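Local coordinates for 5-Carboxyvanillate Decarboxylase (Novosphingobium aromaticivorans, PDB 4QRN), which probably removes a carboxyl group from 5-carboxyvanillate, working with a bound manganese ion in an active site that also accepts a nitro-substituted aromatic inhibitor, at residues T46-D51 against R126-R131; K64-L69 against T112-Q117; I177-H182 against D194-A199; R198-V203 against P255-M260. All coordinates share one frame; numbering follows the deposited sequence.

In the fold
The four contacts trace a path through an amidohydrolase-type barrel. Interaction 1 joins helices 47-59 and 122-142 on the outside. Interaction 2, whose centre lies about 13 Å from that of interaction 1, falls between its two segments along the chain and sets helix 64-75 beside the loop after strand 106-111, at the inhibitor pocket. Val-116 of that loop packs on Ile-49, Leu-128 and Ala-129, so the two contacts are in direct touch. Interactions 3 and 4 follow later, centres about 9 Å apart, and share helix 194-203, which packs against parallel barrel strands including 177-179 and 207-209. Gln-117 OE1 bonds to Asn-180 N, tying the pocket loop to the chain leaving strand 177-179, near metal ligand His-210.

Interaction 1 of 4, residues T46-D51 against R126-R131; sequences TREIID and RTLATR
Two helices on the outside of the barrel, 47-59 and 122-142, run roughly antiparallel here (150° between the short axis segments), and Glu-48 and Ile-49 of the first meet Leu-128 and Arg-131 of the second. Arg-131 grips the carboxylate side-on, NE to Glu-48 OE2 at 2.8 Å and NH2 to Glu-48 OE1 at 3.0 Å. OE2 offers its syn lone pair and lies in the guanidinium plane, although the two flat groups as wholes are turned 38° apart. With CG of Glu-48 set between its backbone N and carbonyl carbon (chi1 62°), the extended chain reaches across to the arginine, and OE2 passes Leu-128 CD2 at 3.5 Å. At the start of helix 47-59, Thr-46 is the N-cap, its OG1 accepting a weak bond from Ile-49 N. A water ties this cap to the helix pair: it donates to Glu-48 OE2 at 2.7 Å, hydrogen-bonds to Thr-46 OG1 and donates a weak bond to Leu-128 O. With an alanine in place of Glu-48, the Arg-131 guanidinium would probably lose both its bonds in this contact, and the water one acceptor. Beneath the salt bridge, Ile-49 and Leu-128 lie alongside one another, pointing opposite ways, Ile-49 CG1 4.0 Å from Leu-128 CB.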
# COMPACT_ATOMS: atom_id res chain seq x y z
N THR A 46 -14.74 24.95 4.24
CA THR A 46 -15.40 26.12 4.79
C THR A 46 -14.49 26.70 5.87
O THR A 46 -13.85 25.98 6.64
CB THR A 46 -16.81 25.83 5.35
OG1 THR A 46 -16.71 25.11 6.58
CG2 THR A 46 -17.67 25.07 4.32
N ARG A 47 -14.48 28.02 5.94
CA ARG A 47 -13.62 28.70 6.89
C ARG A 47 -13.96 28.30 8.32
O ARG A 47 -13.06 28.12 9.15
CB ARG A 47 -13.76 30.21 6.71
CG ARG A 47 -12.80 31.08 7.53
CD ARG A 47 -11.35 30.91 7.06
NE ARG A 47 -10.62 30.13 8.03
CZ ARG A 47 -9.32 29.88 8.00
NH1 ARG A 47 -8.57 30.29 6.98
NH2 ARG A 47 -8.78 29.17 8.98
N GLU A 48 -15.25 28.16 8.62
CA GLU A 48 -15.61 27.85 9.99
C GLU A 48 -15.15 26.45 10.41
O GLU A 48 -14.79 26.25 11.57
CB GLU A 48 -17.10 28.04 10.26
CG GLU A 48 -18.00 27.16 9.45
CD GLU A 48 -19.47 27.48 9.64
OE1 GLU A 48 -19.81 28.49 10.32
OE2 GLU A 48 -20.30 26.72 9.09
N ILE A 49 -15.09 25.49 9.48
CA ILE A 49 -14.60 24.16 9.84
C ILE A 49 -13.08 24.20 10.00
O ILE A 49 -12.56 23.61 10.94
CB ILE A 49 -15.09 23.09 8.85
CG1 ILE A 49 -16.60 22.85 9.08
CG2 ILE A 49 -14.31 21.76 9.05
CD1 ILE A 49 -17.25 21.98 8.04
N ILE A 50 -12.36 24.88 9.12
CA ILE A 50 -10.91 25.02 9.32
C ILE A 50 -10.63 25.70 10.67
O ILE A 50 -9.69 25.32 11.37
CB ILE A 50 -10.21 25.77 8.14
CG1 ILE A 50 -10.52 25.10 6.78
CG2 ILE A 50 -8.69 25.83 8.37
CD1 ILE A 50 -10.23 23.61 6.71
N ASP A 51 -11.44 26.69 11.04
CA ASP A 51 -11.25 27.33 12.34
C ASP A 51 -11.46 26.35 13.50
O ASP A 51 -10.78 26.45 14.52
CB ASP A 51 -12.22 28.51 12.50
CG ASP A 51 -11.84 29.70 11.67
OD1 ASP A 51 -10.71 29.75 11.13
OD2 ASP A 51 -12.69 30.60 11.55
N ARG A 126 -22.91 17.87 13.66
CA ARG A 126 -24.12 17.89 12.85
C ARG A 126 -24.39 19.28 12.30
O ARG A 126 -24.77 19.44 11.13
CB ARG A 126 -25.31 17.40 13.66
CG ARG A 126 -25.21 15.92 14.05
CD ARG A 126 -26.45 15.45 14.77
NE ARG A 126 -26.60 16.11 16.06
CZ ARG A 126 -26.46 15.53 17.25
NH1 ARG A 126 -26.15 14.24 17.36
NH2 ARG A 126 -26.63 16.25 18.34
N THR A 127 -24.21 20.31 13.13
CA THR A 127 -24.50 21.66 12.70
C THR A 127 -23.57 22.11 11.58
O THR A 127 -24.00 22.68 10.58
CB THR A 127 -24.39 22.60 13.90
OG1 THR A 127 -25.41 22.26 14.85
CG2 THR A 127 -24.58 24.06 13.50
N LEU A 128 -22.27 21.84 11.74
CA LEU A 128 -21.32 22.29 10.74
C LEU A 128 -21.44 21.48 9.45
O LEU A 128 -21.23 22.01 8.38
CB LEU A 128 -19.89 22.25 11.28
CG LEU A 128 -19.63 23.30 12.38
CD1 LEU A 128 -18.21 23.17 12.85
CD2 LEU A 128 -19.93 24.73 11.92
N ALA A 129 -21.75 20.19 9.56
CA ALA A 129 -21.97 19.39 8.34
C ALA A 129 -23.21 19.90 7.61
O ALA A 129 -23.21 19.99 6.38
CB ALA A 129 -22.13 17.93 8.69
N THR A 130 -24.27 20.20 8.35
CA THR A 130 -25.49 20.74 7.73
C THR A 130 -25.17 22.02 6.96
O THR A 130 -25.58 22.19 5.82
CB THR A 130 -26.55 21.05 8.80
OG1 THR A 130 -26.96 19.81 9.40
CG2 THR A 130 -27.76 21.76 8.18
N ARG A 131 -24.40 22.91 7.60
CA ARG A 131 -24.03 24.17 6.98
C ARG A 131 -23.15 23.95 5.74
O ARG A 131 -23.34 24.61 4.72
CB ARG A 131 -23.36 25.10 8.00
CG ARG A 131 -24.35 25.63 9.03
CD ARG A 131 -23.66 26.10 10.27
NE ARG A 131 -22.88 27.32 10.07
CZ ARG A 131 -23.37 28.56 10.12
NH1 ARG A 131 -24.67 28.78 10.33
NH2 ARG A 131 -22.56 29.59 9.93
O HOH W 1 -19.51 24.68 7.46

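Interaction 2 of 4, residues K64-L69 against T112-Q117; sequences KGMVSL and TSPGVQ. With 1DF (4-hydroxy-3-methoxy-5-nitrobenzoic acid), chain F.
The flat group at the centre of this contact is the cis peptide joining Ser-113 to Pro-114. Leu-69 stands over one face of it, CD2 lying 4.0 Å from Ser-113 O and well out of the peptide plane. On the same side but closer to that plane comes the inhibitor's methoxy carbon CV, 3.5 Å from Ser-113 O. The same carbonyl oxygen accepts a hydrogen bond from Trp-70 NE1. The pyrrolidine ring of Pro-114 is met at one corner, by Met-66 CE at 4.4 Å from Pro-114 CG.

Leu-69 holds its CG anti to the backbone N (chi1 -179°), and its two methyls then divide their work: CD2 also lies 4.0 Å from inhibitor CV, while CD1 approaches carboxylate atom O2 of the inhibitor at 3.9 Å. From the loop, Thr-112 OG1 comes within 3.3 Å of the methoxy oxygen OM, though its hydrogen bond goes to Tyr-339 OH. Ser-113 OG is likewise engaged, with Pro-211 O.

Beyond the cis proline the loop folds into a type II' beta turn from Pro-114 to Gln-117, with Gly-115 at its positive-phi position (phi 61°).

Helix 64-75 and the loop after strand 106-111 thus build one side of the pocket in this amidohydrolase-type barrel. No hydrogen bond joins the two segments, and the methoxy carbon is probably accommodated by fit, against Leu-69 CD2 and the Ser-113 carbonyl oxygen. Hydrogen bonds to the inhibitor come from outside these segments, among them from Tyr-73, Arg-80 and Arg-274 of the second subunit.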
# COMPACT_ATOMS: atom_id res chain seq x y z
N LYS A 64 -3.03 13.43 16.08
CA LYS A 64 -1.75 13.75 15.45
C LYS A 64 -1.90 14.03 13.96
O LYS A 64 -1.19 14.87 13.40
CB LYS A 64 -0.75 12.61 15.67
CG LYS A 64 -0.34 12.47 17.14
CD LYS A 64 0.76 11.42 17.29
CE LYS A 64 1.19 11.23 18.71
NZ LYS A 64 2.46 10.48 18.75
N GLY A 65 -2.81 13.32 13.31
CA GLY A 65 -3.03 13.54 11.90
C GLY A 65 -3.56 14.94 11.62
O GLY A 65 -3.16 15.56 10.62
N MET A 66 -4.49 15.44 12.43
CA MET A 66 -5.02 16.77 12.22
C MET A 66 -3.91 17.80 12.45
O MET A 66 -3.80 18.78 11.70
CB MET A 66 -6.22 17.04 13.14
CG MET A 66 -6.74 18.46 13.02
SD MET A 66 -8.19 18.80 14.02
CE MET A 66 -9.40 17.78 13.20
N VAL A 67 -3.11 17.62 13.51
CA VAL A 67 -2.00 18.53 13.73
C VAL A 67 -1.10 18.55 12.50
O VAL A 67 -0.68 19.61 12.04
CB VAL A 67 -1.21 18.16 15.00
CG1 VAL A 67 0.07 19.00 15.13
CG2 VAL A 67 -2.10 18.30 16.26
N SER A 68 -0.78 17.37 11.98
CA SER A 68 0.13 17.30 10.83
C SER A 68 -0.48 17.91 9.58
O SER A 68 0.13 18.75 8.92
CB SER A 68 0.47 15.85 10.59
OG SER A 68 1.31 15.74 9.46
N LEU A 69 -1.69 17.50 9.23
CA LEU A 69 -2.29 17.88 7.96
C LEU A 69 -2.79 19.32 7.98
O LEU A 69 -2.46 20.11 7.08
CB LEU A 69 -3.47 16.92 7.67
CG LEU A 69 -4.23 17.13 6.37
CD1 LEU A 69 -3.33 16.86 5.18
CD2 LEU A 69 -5.45 16.22 6.35
N THR A 112 -13.46 18.85 2.23
CA THR A 112 -12.15 18.26 2.31
C THR A 112 -11.92 17.49 3.60
O THR A 112 -12.44 17.82 4.68
CB THR A 112 -11.09 19.34 2.07
OG1 THR A 112 -9.82 18.74 1.86
CG2 THR A 112 -10.97 20.31 3.22
N SER A 113 -11.13 16.43 3.48
CA SER A 113 -10.84 15.55 4.60
C SER A 113 -10.16 16.31 5.73
O SER A 113 -9.26 17.11 5.49
CB SER A 113 -9.94 14.44 4.09
OG SER A 113 -9.60 13.56 5.14
N PRO A 114 -10.53 16.03 7.00
CA PRO A 114 -11.39 14.94 7.48
C PRO A 114 -12.85 15.34 7.70
O PRO A 114 -13.58 14.63 8.39
CB PRO A 114 -10.74 14.59 8.82
CG PRO A 114 -10.32 15.93 9.34
CD PRO A 114 -9.77 16.63 8.12
N GLY A 115 -13.28 16.46 7.12
CA GLY A 115 -14.66 16.88 7.32
C GLY A 115 -14.94 17.15 8.79
O GLY A 115 -14.08 17.67 9.52
N VAL A 116 -16.13 16.78 9.25
CA VAL A 116 -16.47 16.96 10.67
C VAL A 116 -16.27 15.69 11.48
O VAL A 116 -16.60 15.64 12.66
CB VAL A 116 -17.92 17.47 10.86
CG1 VAL A 116 -18.12 18.78 10.13
CG2 VAL A 116 -18.95 16.44 10.44
N GLN A 117 -15.71 14.67 10.85
CA GLN A 117 -15.54 13.38 11.50
C GLN A 117 -14.73 13.41 12.80
O GLN A 117 -15.06 12.67 13.73
CB GLN A 117 -14.98 12.35 10.50
CG GLN A 117 -15.93 12.22 9.31
CD GLN A 117 -15.47 11.33 8.20
OE1 GLN A 117 -15.80 11.61 7.04
NE2 GLN A 117 -14.75 10.25 8.50
C1 1DF F . -3.95 16.11 0.02
CO1 1DF F . -4.24 15.26 -1.01
CO2 1DF F . -4.98 16.47 0.92
CM1 1DF F . -5.61 14.86 -1.15
CM2 1DF F . -6.30 16.18 0.66
OM 1DF F . -7.34 16.55 1.47
CZ 1DF F . -6.67 15.46 -0.47
CC 1DF F . -2.58 16.62 0.26
CV 1DF F . -7.00 17.04 2.77
O1 1DF F . -1.79 16.74 -0.76
O2 1DF F . -2.25 16.91 1.42
O3 1DF F . -7.91 15.32 -0.83
N 1DF F . -5.81 13.59 -1.92
O11 1DF F . -6.88 13.06 -2.01
O22 1DF F . -4.78 13.00 -2.33

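Interaction 3 of 4, residues I177-H182 against D194-A199; sequences IQINSH and DPIFRA
Apolar contacts come first: the ends of the Ile-179 and Ile-196 side chains meet, Ile-179 CD1 standing 4.1 Å from Ile-196 CG2. The same Ile-196 CG2 is approached by Ile-177 CD1 at 4.4 Å, so a single methyl of the helix serves two isoleucines that point from one side of the strand. In Ile-196, CG1 lies beside the backbone N (chi1 -73°), which leaves CG2 anti to that nitrogen and directed at the strand. Strand 177-179 and helix 194-203 are the first two elements of a beta-alpha-beta unit that closes with strand 207-209, a repeating step of the barrel. Leu-207 of that strand also packs on both Ile-177 and Ile-179.

The side-chain hydrogen bond within these segments belongs to residues 177-182. Gln-178 NE2 donates to Asn-180 OD1 at 2.9 Å, arriving in the plane of the acceptor's carbonyl, with a bent N-H...O angle of 138°. Asn-180 is the centre of an inverse gamma turn, in which Ser-181 N reaches Ile-179 O weakly at 3.0 Å. The backbone N of Asn-180 donates to Gln-117 OE1 of the pocket loop.

No hydrogen bond crosses from helix to strand. The two are therefore held here by buried methyl groups, whose attraction has little directional demand, while the directional bonds shape the chain where it leaves the strand, near the metal ligand His-210.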
# COMPACT_ATOMS: atom_id res chain seq x y z
N ILE A 177 -22.31 10.50 -1.17
CA ILE A 177 -21.60 11.10 -0.04
C ILE A 177 -20.14 10.66 -0.10
O ILE A 177 -19.78 9.60 -0.63
CB ILE A 177 -22.19 10.78 1.37
CG1 ILE A 177 -22.14 9.26 1.66
CG2 ILE A 177 -23.60 11.37 1.51
CD1 ILE A 177 -22.36 8.92 3.10
N GLN A 178 -19.30 11.53 0.48
CA GLN A 178 -17.91 11.20 0.73
C GLN A 178 -17.70 11.06 2.22
O GLN A 178 -18.05 11.95 2.99
CB GLN A 178 -17.00 12.31 0.18
CG GLN A 178 -15.52 12.07 0.53
CD GLN A 178 -14.62 13.07 -0.14
OE1 GLN A 178 -14.48 13.07 -1.36
NE2 GLN A 178 -14.01 13.95 0.66
N ILE A 179 -17.11 9.93 2.64
CA ILE A 179 -16.68 9.75 4.02
C ILE A 179 -15.16 9.70 3.98
O ILE A 179 -14.56 8.99 3.16
CB ILE A 179 -17.28 8.48 4.66
CG1 ILE A 179 -18.80 8.67 4.81
CG2 ILE A 179 -16.61 8.18 6.02
CD1 ILE A 179 -19.53 7.47 5.43
N ASN A 180 -14.54 10.49 4.85
CA ASN A 180 -13.09 10.67 4.91
C ASN A 180 -12.48 9.61 5.79
O ASN A 180 -11.94 9.87 6.87
CB ASN A 180 -12.82 12.09 5.38
CG ASN A 180 -13.52 13.06 4.52
OD1 ASN A 180 -13.19 13.17 3.34
ND2 ASN A 180 -14.55 13.75 5.06
N SER A 181 -12.63 8.37 5.35
CA SER A 181 -12.13 7.18 6.00
C SER A 181 -12.55 7.14 7.47
O SER A 181 -13.74 7.31 7.74
CB SER A 181 -10.64 6.97 5.72
OG SER A 181 -10.34 5.61 5.88
N HIS A 182 -11.65 6.81 8.40
CA HIS A 182 -12.08 6.52 9.77
C HIS A 182 -12.76 7.72 10.44
O HIS A 182 -12.55 8.88 10.08
CB HIS A 182 -10.87 6.09 10.64
CG HIS A 182 -9.95 7.20 10.99
ND1 HIS A 182 -10.03 7.91 12.17
CD2 HIS A 182 -8.91 7.74 10.29
CE1 HIS A 182 -9.09 8.84 12.18
NE2 HIS A 182 -8.39 8.75 11.05
N ASP A 194 -23.96 0.68 10.49
CA ASP A 194 -24.86 0.10 9.51
C ASP A 194 -25.95 1.05 8.98
O ASP A 194 -26.27 0.96 7.80
CB ASP A 194 -25.50 -1.18 10.08
CG ASP A 194 -26.28 -1.94 9.03
OD1 ASP A 194 -25.65 -2.39 8.05
OD2 ASP A 194 -27.50 -2.07 9.18
N PRO A 195 -26.50 1.96 9.81
CA PRO A 195 -27.51 2.87 9.25
C PRO A 195 -27.05 3.66 8.03
O PRO A 195 -27.89 4.01 7.19
CB PRO A 195 -27.85 3.79 10.43
CG PRO A 195 -27.63 2.90 11.64
CD PRO A 195 -26.38 2.13 11.28
N ILE A 196 -25.76 3.95 7.93
CA ILE A 196 -25.26 4.69 6.80
C ILE A 196 -25.41 3.85 5.52
O ILE A 196 -25.85 4.36 4.49
CB ILE A 196 -23.79 5.07 7.06
CG1 ILE A 196 -23.74 6.18 8.12
CG2 ILE A 196 -23.07 5.45 5.74
CD1 ILE A 196 -22.34 6.45 8.68
N PHE A 197 -25.04 2.57 5.59
CA PHE A 197 -25.19 1.70 4.44
C PHE A 197 -26.64 1.48 4.07
O PHE A 197 -26.97 1.47 2.89
CB PHE A 197 -24.45 0.39 4.66
CG PHE A 197 -22.96 0.60 4.75
CD1 PHE A 197 -22.26 0.97 3.63
CD2 PHE A 197 -22.29 0.50 5.96
CE1 PHE A 197 -20.89 1.20 3.67
CE2 PHE A 197 -20.92 0.74 6.03
CZ PHE A 197 -20.21 1.08 4.89
N ARG A 198 -27.52 1.32 5.05
CA ARG A 198 -28.94 1.16 4.76
C ARG A 198 -29.43 2.37 3.97
O ARG A 198 -30.18 2.22 2.99
CB ARG A 198 -29.74 1.00 6.05
CG ARG A 198 -29.57 -0.37 6.71
CD ARG A 198 -30.35 -1.51 6.05
NE ARG A 198 -31.79 -1.28 6.22
CZ ARG A 198 -32.45 -1.52 7.35
NH1 ARG A 198 -31.84 -2.11 8.37
NH2 ARG A 198 -33.74 -1.19 7.43
N ALA A 199 -29.03 3.57 4.37
CA ALA A 199 -29.49 4.77 3.69
C ALA A 199 -28.94 4.88 2.27
O ALA A 199 -29.67 5.27 1.36
CB ALA A 199 -29.13 6.02 4.51

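Interaction 4 of 4, residues R198-V203 against P255-M260; sequences RALVEV and PSLQIM
Val-201 on helix 194-203 and Leu-257, just ahead of strand 259-261, bring their backbones close, with 6.2 Å between the Val-201 CA and the Leu-257 CA. This is a helix packing on the approach to a strand of the parallel barrel sheet: the helix leads into strand 207-209, and strand 259-261 is the next one across. Residues 255-258 arrive as irregular chain before the strand begins at Ile-259; Gln-258 NE2 bonds to Ser-304 O and, weakly, to Ser-256 O at 3.4 Å.

Two adjacent helix residues share the approach. Leu-257 extends its CG anti to the backbone N (chi1 179°), which carries the end of the side chain to the helix although its base does not face it, and CD1 settles 4.1 Å from Leu-200 CB. Farther in, Leu-257 packs on Ile-250 and Phe-251, while Leu-200 rests on Leu-207, so this part of the contact is buried. Val-201 sits nearer the surface and meets both Ser-256 and Leu-257, its CG2 lying 4.4 Å from Leu-257 CB. No hydrogen bond crosses between the segments. Both methyls of Val-201 approach exposed Ser-256, whose OG lies 3.8 Å from Val-201 CG1 and 4.0 Å from Val-201 CG2.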
# COMPACT_ATOMS: atom_id res chain seq x y z
N ARG A 198 -27.52 1.32 5.05
CA ARG A 198 -28.94 1.16 4.76
C ARG A 198 -29.43 2.37 3.97
O ARG A 198 -30.18 2.22 2.99
CB ARG A 198 -29.74 1.00 6.05
CG ARG A 198 -29.57 -0.37 6.71
CD ARG A 198 -30.35 -1.51 6.05
NE ARG A 198 -31.79 -1.28 6.22
CZ ARG A 198 -32.45 -1.52 7.35
NH1 ARG A 198 -31.84 -2.11 8.37
NH2 ARG A 198 -33.74 -1.19 7.43
N ALA A 199 -29.03 3.57 4.37
CA ALA A 199 -29.49 4.77 3.69
C ALA A 199 -28.94 4.88 2.27
O ALA A 199 -29.67 5.27 1.36
CB ALA A 199 -29.13 6.02 4.51
N LEU A 200 -27.66 4.55 2.08
CA LEU A 200 -27.07 4.59 0.74
C LEU A 200 -27.80 3.66 -0.21
O LEU A 200 -28.03 4.01 -1.36
CB LEU A 200 -25.59 4.20 0.80
CG LEU A 200 -24.69 5.25 1.43
CD1 LEU A 200 -23.33 4.64 1.83
CD2 LEU A 200 -24.51 6.39 0.44
N VAL A 201 -28.19 2.48 0.27
CA VAL A 201 -28.90 1.56 -0.59
C VAL A 201 -30.32 2.09 -0.86
O VAL A 201 -30.82 1.97 -1.97
CB VAL A 201 -28.89 0.16 0.02
CG1 VAL A 201 -29.92 -0.78 -0.65
CG2 VAL A 201 -27.46 -0.42 -0.02
N GLU A 202 -30.96 2.69 0.15
CA GLU A 202 -32.29 3.28 -0.04
C GLU A 202 -32.30 4.37 -1.12
O GLU A 202 -33.22 4.43 -1.94
CB GLU A 202 -32.81 3.86 1.27
CG GLU A 202 -33.23 2.77 2.27
CD GLU A 202 -33.36 3.24 3.71
OE1 GLU A 202 -33.13 4.43 4.00
OE2 GLU A 202 -33.71 2.39 4.55
N VAL A 203 -31.31 5.25 -1.11
CA VAL A 203 -31.23 6.30 -2.13
C VAL A 203 -30.49 5.83 -3.39
O VAL A 203 -30.47 6.53 -4.41
CB VAL A 203 -30.56 7.61 -1.61
CG1 VAL A 203 -31.37 8.21 -0.43
CG2 VAL A 203 -29.11 7.40 -1.24
N PRO A 255 -25.72 -6.02 -1.90
CA PRO A 255 -25.16 -6.32 -3.22
C PRO A 255 -25.24 -5.16 -4.20
O PRO A 255 -24.44 -5.14 -5.15
CB PRO A 255 -26.01 -7.51 -3.71
CG PRO A 255 -26.58 -8.09 -2.48
CD PRO A 255 -26.75 -7.00 -1.50
N SER A 256 -26.15 -4.22 -4.01
CA SER A 256 -26.22 -3.08 -4.92
C SER A 256 -25.20 -1.99 -4.61
O SER A 256 -24.97 -1.12 -5.45
CB SER A 256 -27.62 -2.46 -4.92
OG SER A 256 -27.89 -1.76 -3.72
N LEU A 257 -24.61 -2.02 -3.42
CA LEU A 257 -23.77 -0.90 -2.99
C LEU A 257 -22.53 -0.73 -3.84
O LEU A 257 -21.81 -1.70 -4.08
CB LEU A 257 -23.37 -1.14 -1.54
CG LEU A 257 -22.46 -0.10 -0.89
CD1 LEU A 257 -23.21 1.21 -0.69
CD2 LEU A 257 -21.93 -0.64 0.43
N GLN A 258 -22.28 0.51 -4.25
CA GLN A 258 -21.05 0.86 -4.96
C GLN A 258 -20.20 1.73 -4.04
O GLN A 258 -20.69 2.73 -3.51
CB GLN A 258 -21.35 1.63 -6.25
CG GLN A 258 -22.26 0.86 -7.20
CD GLN A 258 -21.62 -0.43 -7.69
OE1 GLN A 258 -20.50 -0.40 -8.21
NE2 GLN A 258 -22.29 -1.57 -7.49
N ILE A 259 -18.93 1.34 -3.87
CA ILE A 259 -17.96 2.15 -3.16
C ILE A 259 -16.89 2.61 -4.14
O ILE A 259 -16.30 1.79 -4.85
CB ILE A 259 -17.33 1.42 -1.96
CG1 ILE A 259 -18.42 1.04 -0.95
CG2 ILE A 259 -16.24 2.33 -1.32
CD1 ILE A 259 -17.91 0.31 0.31
N MET A 260 -16.67 3.92 -4.17
CA MET A 260 -15.63 4.56 -4.96
C MET A 260 -14.42 4.89 -4.10
O MET A 260 -14.58 5.33 -2.97
CB MET A 260 -16.18 5.87 -5.53
CG MET A 260 -17.35 5.72 -6.47
SD MET A 260 -18.13 7.32 -6.80
CE MET A 260 -19.24 6.85 -8.10